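Local coordinates for protein Sb(v)-as(v) reductase (Leishmania major, PDB 2J6P) that probably reduces arsenate and antimonate to their trivalent forms, using a rhodanese-like domain related to Cdc25 phosphatases, at residues A[80-85]-A[103-108]; A[87-92]-A[99-104]. One frame throughout, in Å; residues are numbered along the deposited sequence.

How the contacts relate
Both contacts join helix 81-96 to strand 102-106 within one beta-alpha-beta unit of the rhodanese-like domain. Contact 1 takes the first turn of the helix and contact 2 the turns that follow. Their centres lie about 11 Å apart, and both segments on the strand side include Val-103 and Tyr-104. Both are buried and apolar, with no hydrogen bond across either. Contact 1 packs small aliphatic groups just after the anion-binding loop, and its sulfate sits at the helix start. Contact 2 is farther from the chain centre and uses an aromatic edge. Its sulfate lies at a subunit interface and is held by an arginine side chain.

Contact 1. Residues A[80-85]-A[103-108]; sequences VRAPKG and VYVLRG. With SO4 (sulfate ion), chain I.
The active-site loop of the Cdc25 and rhodanese families, a cysteine and an arginine with five residues between, runs here from Cys-75 to Arg-81 and leads into helix 81-96. Just after it, Ala-82 and Pro-83 pack on Val-105 of strand 102-106 in the parallel sheet. The two branches of Val-105 divide the work. CG1, placed anti to the backbone N (chi1 167°), meets Ala-82 CB at 4.1 Å and also touches CD of the Pro-83 ring. Val-105 CG2 lies against the helix backbone, 4.0 Å from Pro-83 CA and beside the carbonyl O of Ala-82. The side chains of Pro-83 and Val-105 cross at about a right angle. Tyr-4 touches both.

On the loop side a sulfate, probably from the crystallisation liquor, lies at the N-terminus of the helix. It probably marks the oxyanion site. Val-80 N, at the N-cap position, donates to sulfate O2 (2.9 Å), and Gln-77 N and Leu-79 N also bind the ion. The chain of Arg-81 bends at chi3 (-67°) and turns its guanidinium edge to the anion. Asp-32 and Asp-34 hold NH1 by salt bridges. Sulfate O1 takes two bonds, from Arg-81 N and, nearly straight, from Arg-81 NE at 3.1 Å.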
ATOM      1  N   VAL A  80      -1.783  -4.308   7.890  1.00 16.29           N
ATOM      2  CA  VAL A  80      -0.438  -4.624   7.393  1.00 18.29           C
ATOM      3  C   VAL A  80       0.561  -4.435   8.522  1.00 19.39           C
ATOM      4  O   VAL A  80       1.214  -5.383   8.960  1.00 21.52           O
ATOM      5  CB  VAL A  80      -0.025  -3.720   6.144  1.00 17.21           C
ATOM      6  CG1 VAL A  80       1.503  -4.032   5.701  1.00 16.02           C
ATOM      7  CG2 VAL A  80      -1.122  -3.934   4.960  1.00 17.19           C
ATOM      8  N   ARG A  81       0.682  -3.212   9.024  1.00 17.57           N
ATOM      9  CA  ARG A  81       1.844  -2.980   9.893  1.00 17.42           C
ATOM     10  C   ARG A  81       1.696  -3.633  11.239  1.00 17.73           C
ATOM     11  O   ARG A  81       2.684  -4.108  11.764  1.00 17.32           O
ATOM     12  CB  ARG A  81       2.187  -1.461  10.024  1.00 15.17           C
ATOM     13  CG  ARG A  81       2.694  -1.023   8.674  1.00 16.08           C
ATOM     14  CD  ARG A  81       2.815   0.505   8.537  1.00 17.18           C
ATOM     15  NE  ARG A  81       1.430   1.018   8.583  1.00 16.11           N
ATOM     16  CZ  ARG A  81       1.135   2.259   8.934  1.00 14.74           C
ATOM     17  NH1 ARG A  81       2.089   3.162   9.120  1.00 15.38           N
ATOM     18  NH2 ARG A  81      -0.113   2.592   9.033  1.00 14.14           N
ATOM     19  N   ALA A  82       0.484  -3.649  11.835  1.00 17.66           N
ATOM     20  CA  ALA A  82       0.370  -4.226  13.219  1.00 17.41           C
ATOM     21  C   ALA A  82       0.542  -5.739  13.139  1.00 17.86           C
ATOM     22  O   ALA A  82       1.214  -6.366  13.955  1.00 20.52           O
ATOM     23  CB  ALA A  82      -1.023  -3.817  13.860  1.00 12.00           C
ATOM     24  N   PRO A  83      -0.185  -6.409  12.240  1.00 19.22           N
ATOM     25  CA  PRO A  83       0.093  -7.848  12.252  1.00 18.45           C
ATOM     26  C   PRO A  83       1.501  -8.293  11.896  1.00 20.05           C
ATOM     27  O   PRO A  83       1.962  -9.328  12.372  1.00 18.24           O
ATOM     28  CB  PRO A  83      -0.988  -8.422  11.264  1.00 18.16           C
ATOM     29  CG  PRO A  83      -1.449  -7.340  10.515  1.00 19.64           C
ATOM     30  CD  PRO A  83      -1.387  -6.101  11.427  1.00 19.58           C
ATOM     31  N   LYS A  84       2.157  -7.570  10.981  1.00 20.86           N
ATOM     32  CA  LYS A  84       3.569  -7.835  10.728  1.00 21.72           C
ATOM     33  C   LYS A  84       4.423  -7.649  11.954  1.00 20.65           C
ATOM     34  O   LYS A  84       5.198  -8.536  12.210  1.00 19.97           O
ATOM     35  CB  LYS A  84       4.161  -6.979   9.594  1.00 22.59           C
ATOM     36  CG  LYS A  84       3.633  -7.492   8.216  1.00 23.82           C
ATOM     37  CD  LYS A  84       4.197  -6.502   7.216  1.00 27.57           C
ATOM     38  CE  LYS A  84       5.148  -7.192   6.325  1.00 46.25           C
ATOM     39  NZ  LYS A  84       4.435  -7.592   5.068  1.00 42.54           N
ATOM     40  N   GLY A  85       4.270  -6.511  12.666  1.00 18.78           N
ATOM     41  CA  GLY A  85       4.994  -6.290  13.960  1.00 18.33           C
ATOM     42  C   GLY A  85       4.701  -7.410  14.962  1.00 18.83           C
ATOM     43  O   GLY A  85       5.594  -7.916  15.659  1.00 16.96           O
ATOM     44  N   VAL A 103       0.265 -12.144  22.769  1.00 22.02           N
ATOM     45  CA  VAL A 103       0.317 -11.224  21.655  1.00 22.89           C
ATOM     46  C   VAL A 103      -1.064 -10.987  20.979  1.00 24.04           C
ATOM     47  O   VAL A 103      -1.711 -11.941  20.583  1.00 22.36           O
ATOM     48  CB  VAL A 103       1.341 -11.704  20.649  1.00 21.45           C
ATOM     49  CG1 VAL A 103       1.501 -10.636  19.611  1.00 18.59           C
ATOM     50  CG2 VAL A 103       2.724 -11.991  21.351  1.00 21.77           C
ATOM     51  N   TYR A 104      -1.467  -9.707  20.830  1.00 21.63           N
ATOM     52  CA  TYR A 104      -2.732  -9.384  20.280  1.00 20.88           C
ATOM     53  C   TYR A 104      -2.576  -8.283  19.238  1.00 23.18           C
ATOM     54  O   TYR A 104      -1.713  -7.435  19.362  1.00 21.58           O
ATOM     55  CB  TYR A 104      -3.719  -8.815  21.342  1.00 23.63           C
ATOM     56  CG  TYR A 104      -3.963  -9.855  22.428  1.00 26.23           C
ATOM     57  CD1 TYR A 104      -4.987 -10.781  22.306  1.00 24.82           C
ATOM     58  CD2 TYR A 104      -3.103  -9.912  23.577  1.00 27.05           C
ATOM     59  CE1 TYR A 104      -5.225 -11.740  23.346  1.00 30.37           C
ATOM     60  CE2 TYR A 104      -3.288 -10.938  24.588  1.00 30.28           C
ATOM     61  CZ  TYR A 104      -4.324 -11.856  24.440  1.00 27.64           C
ATOM     62  OH  TYR A 104      -4.519 -12.825  25.427  1.00 33.28           O
ATOM     63  N   VAL A 105      -3.491  -8.251  18.287  1.00 21.51           N
ATOM     64  CA  VAL A 105      -3.623  -7.140  17.325  1.00 22.61           C
ATOM     65  C   VAL A 105      -4.982  -6.477  17.510  1.00 20.90           C
ATOM     66  O   VAL A 105      -6.005  -7.153  17.642  1.00 19.29           O
ATOM     67  CB  VAL A 105      -3.415  -7.635  15.829  1.00 21.99           C
ATOM     68  CG1 VAL A 105      -3.846  -6.616  14.748  1.00 19.87           C
ATOM     69  CG2 VAL A 105      -1.942  -8.135  15.660  1.00 21.01           C
ATOM     70  N   LEU A 106      -4.950  -5.166  17.597  1.00 19.75           N
ATOM     71  CA  LEU A 106      -6.132  -4.429  17.899  1.00 21.58           C
ATOM     72  C   LEU A 106      -6.860  -4.387  16.509  1.00 21.25           C
ATOM     73  O   LEU A 106      -6.374  -3.712  15.563  1.00 20.16           O
ATOM     74  CB  LEU A 106      -5.764  -3.043  18.315  1.00 20.04           C
ATOM     75  CG  LEU A 106      -6.934  -2.048  18.290  1.00 20.46           C
ATOM     76  CD1 LEU A 106      -7.997  -2.553  19.417  1.00 21.45           C
ATOM     77  CD2 LEU A 106      -6.455  -0.529  18.557  1.00 19.70           C
ATOM     78  N   ARG A 107      -7.987  -5.088  16.438  1.00 19.93           N
ATOM     79  CA  ARG A 107      -8.777  -5.198  15.203  1.00 21.88           C
ATOM     80  C   ARG A 107      -9.161  -3.768  14.701  1.00 22.44           C
ATOM     81  O   ARG A 107      -9.767  -3.009  15.478  1.00 19.22           O
ATOM     82  CB  ARG A 107     -10.044  -6.018  15.469  1.00 20.21           C
ATOM     83  CG  ARG A 107     -10.974  -6.163  14.106  1.00 20.66           C
ATOM     84  CD  ARG A 107     -10.499  -7.201  13.195  1.00 21.90           C
ATOM     85  NE  ARG A 107     -10.819  -8.553  13.740  1.00 25.65           N
ATOM     86  CZ  ARG A 107     -10.383  -9.694  13.202  1.00 24.39           C
ATOM     87  NH1 ARG A 107      -9.620  -9.631  12.084  1.00 25.82           N
ATOM     88  NH2 ARG A 107     -10.670 -10.889  13.785  1.00 19.87           N
ATOM     89  N   GLY A 108      -8.820  -3.413  13.441  1.00 21.60           N
ATOM     90  CA  GLY A 108      -9.254  -2.085  12.946  1.00 19.81           C
ATOM     91  C   GLY A 108      -8.286  -0.948  13.276  1.00 19.58           C
ATOM     92  O   GLY A 108      -8.381   0.178  12.724  1.00 18.63           O
TER
HETATM   93  S   SO4 I 203      -2.333  -0.533   7.475  0.50 16.06           S
HETATM   94  O1  SO4 I 203      -0.897  -0.805   7.552  0.50 14.82           O
HETATM   95  O2  SO4 I 203      -3.023  -1.730   8.082  0.50 15.95           O
HETATM   96  O3  SO4 I 203      -2.851  -0.329   6.102  0.50 20.34           O
HETATM   97  O4  SO4 I 203      -2.571   0.672   8.201  0.50 15.71           O

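Contact 2. Residues A[87-92]-A[99-104]; sequences NRFALA and VLPAVY. With SO4 (sulfate ion), chain J.
Phe-89 meets Val-103 and Pro-101 with the edge of its ring. Val-103 CG2 lies close to the ring plane, 3.6 Å from Phe-89 CD2, and also touches CE2. The far corner of the ring approaches the proline, with Phe-89 CZ 4.3 Å from Pro-101 CG. The ring reaches the strand because CG stands anti to the backbone N of Phe-89 (chi1 -176°). Pro-101, which follows a cis peptide bond, stands just before the strand.

The contact lies in the beta-alpha-beta crossover of the rhodanese-like domain, where helix 81-96 leads from strand 70-74 to its parallel neighbour 102-106. Phe-73 of strand 70-74 meets the Phe-89 ring with the planes at about 40°, and Ala-60 of helix 53-65 packs on it too. Gln-93, one turn further along the helix, donates from NE2 to Pro-101 O.

Next to Phe-89, Arg-88 extends outward to a sulfate at the subunit interface. Arg-88 NE donates to sulfate O4 at 3.0 Å, with a bent N-H...O angle of 135°. NH2 points to the same oxygen, but its distance is doubtfully short. Thr-48 O and Tyr-56 OH hold NH1. The ion is also bound by Glu-53 N and Arg-88 NH1 of the second subunit.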
ATOM      1  N   ASN A  87       3.693 -10.536  14.346  1.00 18.26           N
ATOM      2  CA  ASN A  87       4.435 -11.713  13.794  1.00 19.86           C
ATOM      3  C   ASN A  87       5.944 -11.582  14.173  1.00 20.46           C
ATOM      4  O   ASN A  87       6.507 -12.550  14.680  1.00 20.45           O
ATOM      5  CB  ASN A  87       4.347 -11.753  12.252  1.00 17.30           C
ATOM      6  CG  ASN A  87       3.068 -12.375  11.784  1.00 24.39           C
ATOM      7  OD1 ASN A  87       2.537 -13.302  12.451  1.00 15.96           O
ATOM      8  ND2 ASN A  87       2.562 -11.915  10.625  1.00 13.34           N
ATOM      9  N   ARG A  88       6.595 -10.464  13.858  1.00 18.52           N
ATOM     10  CA  ARG A  88       8.031 -10.311  14.249  1.00 20.52           C
ATOM     11  C   ARG A  88       8.241 -10.470  15.784  1.00 20.25           C
ATOM     12  O   ARG A  88       9.226 -11.041  16.233  1.00 21.73           O
ATOM     13  CB  ARG A  88       8.454  -8.949  13.811  1.00 18.22           C
ATOM     14  CG  ARG A  88       8.587  -8.869  12.240  1.00 22.58           C
ATOM     15  CD  ARG A  88       8.915  -7.426  11.995  1.00 35.52           C
ATOM     16  NE  ARG A  88       8.870  -7.037  10.592  1.00 37.80           N
ATOM     17  CZ  ARG A  88       9.076  -5.787  10.185  1.00 44.68           C
ATOM     18  NH1 ARG A  88       9.338  -4.777  11.113  1.00 24.45           N
ATOM     19  NH2 ARG A  88       8.997  -5.570   8.839  1.00 43.82           N
ATOM     20  N   PHE A  89       7.356  -9.846  16.560  1.00 20.91           N
ATOM     21  CA  PHE A  89       7.431  -9.884  17.961  1.00 21.11           C
ATOM     22  C   PHE A  89       7.288 -11.382  18.476  1.00 24.06           C
ATOM     23  O   PHE A  89       8.107 -11.857  19.319  1.00 24.43           O
ATOM     24  CB  PHE A  89       6.355  -9.070  18.585  1.00 22.44           C
ATOM     25  CG  PHE A  89       6.475  -9.016  20.137  1.00 21.25           C
ATOM     26  CD1 PHE A  89       7.623  -8.471  20.736  1.00 17.81           C
ATOM     27  CD2 PHE A  89       5.507  -9.669  20.946  1.00 24.52           C
ATOM     28  CE1 PHE A  89       7.757  -8.492  22.150  1.00 21.60           C
ATOM     29  CE2 PHE A  89       5.645  -9.707  22.354  1.00 23.63           C
ATOM     30  CZ  PHE A  89       6.800  -9.117  22.972  1.00 18.87           C
ATOM     31  N   ALA A  90       6.293 -12.116  17.966  1.00 22.57           N
ATOM     32  CA  ALA A  90       6.005 -13.422  18.495  1.00 22.41           C
ATOM     33  C   ALA A  90       7.190 -14.273  18.083  1.00 22.21           C
ATOM     34  O   ALA A  90       7.593 -15.104  18.872  1.00 21.45           O
ATOM     35  CB  ALA A  90       4.691 -14.046  17.842  1.00 21.68           C
ATOM     36  N   LEU A  91       7.741 -14.098  16.861  1.00 21.64           N
ATOM     37  CA  LEU A  91       8.974 -14.900  16.446  1.00 22.08           C
ATOM     38  C   LEU A  91      10.186 -14.565  17.329  1.00 23.04           C
ATOM     39  O   LEU A  91      10.899 -15.443  17.779  1.00 24.68           O
ATOM     40  CB  LEU A  91       9.317 -14.772  14.973  1.00 21.32           C
ATOM     41  CG  LEU A  91       8.132 -15.221  14.041  1.00 26.92           C
ATOM     42  CD1 LEU A  91       8.120 -14.393  12.681  1.00 36.73           C
ATOM     43  CD2 LEU A  91       8.396 -16.712  13.849  1.00 27.12           C
ATOM     44  N   ALA A  92      10.405 -13.307  17.652  1.00 24.48           N
ATOM     45  CA  ALA A  92      11.470 -12.969  18.641  1.00 24.08           C
ATOM     46  C   ALA A  92      11.233 -13.539  20.032  1.00 23.59           C
ATOM     47  O   ALA A  92      12.197 -14.044  20.692  1.00 23.11           O
ATOM     48  CB  ALA A  92      11.670 -11.432  18.783  1.00 22.11           C
ATOM     49  N   VAL A  99       7.053 -16.625  26.622  1.00 26.72           N
ATOM     50  CA  VAL A  99       5.664 -16.791  26.105  1.00 27.71           C
ATOM     51  C   VAL A  99       4.776 -15.780  26.782  1.00 26.82           C
ATOM     52  O   VAL A  99       3.621 -15.583  26.441  1.00 27.24           O
ATOM     53  CB  VAL A  99       5.222 -18.274  26.193  1.00 29.76           C
ATOM     54  CG1 VAL A  99       4.749 -18.585  27.643  1.00 27.84           C
ATOM     55  CG2 VAL A  99       4.212 -18.524  25.129  1.00 37.12           C
ATOM     56  N   LEU A 100       5.372 -14.942  27.635  1.00 25.23           N
ATOM     57  CA  LEU A 100       4.612 -13.823  28.101  1.00 25.62           C
ATOM     58  C   LEU A 100       5.371 -12.532  27.744  1.00 25.17           C
ATOM     59  O   LEU A 100       6.604 -12.560  27.745  1.00 25.08           O
ATOM     60  CB  LEU A 100       4.507 -13.944  29.627  1.00 26.82           C
ATOM     61  CG  LEU A 100       3.226 -14.435  30.382  1.00 30.40           C
ATOM     62  CD1 LEU A 100       1.904 -14.789  29.731  1.00 22.63           C
ATOM     63  CD2 LEU A 100       3.530 -15.234  31.597  1.00 26.61           C
ATOM     64  N   PRO A 101       4.647 -11.431  27.402  1.00 22.03           N
ATOM     65  CA  PRO A 101       3.165 -11.312  27.279  1.00 21.12           C
ATOM     66  C   PRO A 101       2.589 -12.128  26.142  1.00 23.22           C
ATOM     67  O   PRO A 101       3.327 -12.455  25.178  1.00 22.07           O
ATOM     68  CB  PRO A 101       2.924  -9.792  27.073  1.00 19.76           C
ATOM     69  CG  PRO A 101       4.280  -9.282  26.509  1.00 20.30           C
ATOM     70  CD  PRO A 101       5.362 -10.197  27.028  1.00 22.84           C
ATOM     71  N   ALA A 102       1.262 -12.373  26.205  1.00 22.54           N
ATOM     72  CA  ALA A 102       0.595 -12.967  25.043  1.00 22.22           C
ATOM     73  C   ALA A 102       0.379 -11.786  24.026  1.00 21.23           C
ATOM     74  O   ALA A 102       0.414 -10.608  24.370  1.00 21.19           O
ATOM     75  CB  ALA A 102      -0.783 -13.680  25.443  1.00 19.20           C
ATOM     76  N   VAL A 103       0.265 -12.144  22.769  1.00 22.02           N
ATOM     77  CA  VAL A 103       0.317 -11.224  21.655  1.00 22.89           C
ATOM     78  C   VAL A 103      -1.064 -10.987  20.979  1.00 24.04           C
ATOM     79  O   VAL A 103      -1.711 -11.941  20.583  1.00 22.36           O
ATOM     80  CB  VAL A 103       1.341 -11.704  20.649  1.00 21.45           C
ATOM     81  CG1 VAL A 103       1.501 -10.636  19.611  1.00 18.59           C
ATOM     82  CG2 VAL A 103       2.724 -11.991  21.351  1.00 21.77           C
ATOM     83  N   TYR A 104      -1.467  -9.707  20.830  1.00 21.63           N
ATOM     84  CA  TYR A 104      -2.732  -9.384  20.280  1.00 20.88           C
ATOM     85  C   TYR A 104      -2.576  -8.283  19.238  1.00 23.18           C
ATOM     86  O   TYR A 104      -1.713  -7.435  19.362  1.00 21.58           O
ATOM     87  CB  TYR A 104      -3.719  -8.815  21.342  1.00 23.63           C
ATOM     88  CG  TYR A 104      -3.963  -9.855  22.428  1.00 26.23           C
ATOM     89  CD1 TYR A 104      -4.987 -10.781  22.306  1.00 24.82           C
ATOM     90  CD2 TYR A 104      -3.103  -9.912  23.577  1.00 27.05           C
ATOM     91  CE1 TYR A 104      -5.225 -11.740  23.346  1.00 30.37           C
ATOM     92  CE2 TYR A 104      -3.288 -10.938  24.588  1.00 30.28           C
ATOM     93  CZ  TYR A 104      -4.324 -11.856  24.440  1.00 27.64           C
ATOM     94  OH  TYR A 104      -4.519 -12.825  25.427  1.00 33.28           O
TER
HETATM   95  S   SO4 J 204       9.003  -8.165   6.400  1.00 52.01           S
HETATM   96  O1  SO4 J 204       9.436  -6.977   5.716  1.00 52.75           O
HETATM   97  O2  SO4 J 204      10.033  -9.167   6.731  1.00 45.36           O
HETATM   98  O3  SO4 J 204       7.913  -8.410   5.436  1.00 51.49           O
HETATM   99  O4  SO4 J 204       8.475  -7.779   7.736  1.00 56.69           O